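PDB 4IC6: protease Do-like 8, chloroplastic from Arabidopsis thaliana, which probably acts as a serine endopeptidase of the HtrA (Deg) family in the chloroplast thylakoid, cleaving peptide bonds through a charge relay system. Local coordinates for residues Ala106-Gly109 / Val110-Phe114. The protein carries 1 engineered substitution. Sequence-based numbering, arbitrary orientation.
Sequences ASDG and VQKNF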
loop_
_atom_site.group_PDB
_atom_site.type_symbol
_atom_site.label_atom_id
_atom_site.label_comp_id
_atom_site.label_asym_id
_atom_site.label_seq_id
_atom_site.Cartn_x
_atom_site.Cartn_y
_atom_site.Cartn_z
ATOM N N ALA A 106 12.668 -40.165 -7.432
ATOM C CA ALA A 106 13.207 -41.419 -7.936
ATOM C C ALA A 106 12.375 -41.938 -9.107
ATOM O O ALA A 106 11.325 -41.377 -9.435
ATOM C CB ALA A 106 13.272 -42.454 -6.832
ATOM N N SER A 107 12.846 -43.019 -9.725
ATOM C CA SER A 107 12.170 -43.616 -10.877
ATOM C C SER A 107 10.805 -44.210 -10.525
ATOM O O SER A 107 9.933 -44.322 -11.392
ATOM C CB SER A 107 13.056 -44.666 -11.525
ATOM N N ASP A 108 10.618 -44.591 -9.265
ATOM C CA ASP A 108 9.324 -45.114 -8.827
ATOM C C ASP A 108 8.282 -44.005 -8.652
ATOM O O ASP A 108 7.136 -44.263 -8.275
ATOM C CB ASP A 108 9.462 -45.949 -7.551
ATOM C CG ASP A 108 10.142 -45.195 -6.423
ATOM O OD1 ASP A 108 10.556 -44.040 -6.646
ATOM O OD2 ASP A 108 10.271 -45.765 -5.316
ATOM N N GLY A 109 8.680 -42.767 -8.930
ATOM C CA GLY A 109 7.751 -41.651 -8.888
ATOM C C GLY A 109 7.484 -41.044 -7.521
ATOM O O GLY A 109 6.612 -40.186 -7.386
ATOM N N VAL A 110 8.215 -41.468 -6.497
ATOM C CA VAL A 110 8.067 -40.826 -5.199
ATOM C C VAL A 110 9.349 -40.077 -4.841
ATOM O O VAL A 110 10.455 -40.511 -5.181
ATOM C CB VAL A 110 7.670 -41.836 -4.086
ATOM C CG1 VAL A 110 6.781 -42.935 -4.659
ATOM C CG2 VAL A 110 8.903 -42.431 -3.418
ATOM N N GLN A 111 9.211 -38.939 -4.174
ATOM C CA GLN A 111 10.404 -38.232 -3.744
ATOM C C GLN A 111 10.978 -38.777 -2.435
ATOM O O GLN A 111 10.268 -38.940 -1.437
ATOM C CB GLN A 111 10.166 -36.728 -3.693
ATOM C CG GLN A 111 9.942 -36.149 -5.069
ATOM C CD GLN A 111 9.929 -34.641 -5.074
ATOM O OE1 GLN A 111 10.705 -33.997 -4.366
ATOM N NE2 GLN A 111 9.028 -34.064 -5.861
ATOM N N LYS A 112 12.273 -39.071 -2.465
ATOM C CA LYS A 112 12.989 -39.603 -1.313
ATOM C C LYS A 112 13.798 -38.491 -0.631
ATOM O O LYS A 112 14.295 -37.580 -1.298
ATOM C CB LYS A 112 13.904 -40.747 -1.754
ATOM C CG LYS A 112 13.315 -42.163 -1.573
ATOM C CD LYS A 112 12.542 -42.667 -2.800
ATOM C CE LYS A 112 12.177 -44.151 -2.634
ATOM N NZ LYS A 112 11.145 -44.643 -3.600
ATOM N N ASN A 113 13.946 -38.570 0.691
ATOM C CA ASN A 113 14.536 -37.479 1.476
ATOM C C ASN A 113 16.005 -37.701 1.880
ATOM O O ASN A 113 16.387 -38.804 2.271
ATOM C CB ASN A 113 13.682 -37.226 2.726
ATOM C CG ASN A 113 14.110 -35.992 3.495
ATOM O OD1 ASN A 113 13.978 -34.866 3.012
ATOM N ND2 ASN A 113 14.598 -36.196 4.716
ATOM N N PHE A 114 16.822 -36.650 1.788
ATOM C CA PHE A 114 18.250 -36.726 2.135
ATOM C C PHE A 114 18.735 -35.505 2.892
ATOM O O PHE A 114 18.269 -34.394 2.656
ATOM C CB PHE A 114 19.109 -36.873 0.876
ATOM C CG PHE A 114 18.841 -38.127 0.118
ATOM C CD1 PHE A 114 19.459 -39.310 0.486
ATOM C CD2 PHE A 114 17.946 -38.137 -0.939
ATOM C CE1 PHE A 114 19.208 -40.483 -0.198
ATOM C CE2 PHE A 114 17.687 -39.308 -1.628
ATOM C CZ PHE A 114 18.321 -40.486 -1.255
#
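D108 and K112 meet across the tight connection between two neighbouring strands, carboxylate and ammonium reaching toward each other at the surface, placed as for a salt bridge, though OD2 and NZ are modelled too close together for its geometry to be trusted. K112 reaches back because its chain bends at chi2 and then runs nearly straight to NZ; on the way CD passes 4.1 Å from CB of A106. With chi1 at 55° the carboxylate of D108 folds back over the turn, and a chi2 near zero brings OD1 round to the N-H of V110. The result is a straight but weak hydrogen bond of 3.5 Å from V110 N to D108 OD1 that has the connectivity of an Asx turn. V110 CG2 lies 4.0 Å from the same D108 OD1, lining one side of the acid with a methyl group.

The backbone of the turn brings these residues together. A106 to G109 form a type I turn closed by the 3.0 Å hydrogen bond from G109 N to A106 O, while A106 N donates to V110 O at 3.2 Å. G109 has a positive phi of 83°, a conformation suited to glycine because a CB here would press against the carbonyl oxygen of D108. Farther along, K112 and F114 pair through their backbones with I104 and V102 of strand 98-105. The side chain of Q111 leaves the backbone away from the turn, and its OE1 is hydrogen-bonded to ND2 of N161; N113 packs on N273 of a neighbouring subunit. The pattern is a type I turn with a G1 bulge, here closing the hairpin of strands 98-105 and 111-122 in the first six-stranded barrel of the chymotrypsin-like protease domain.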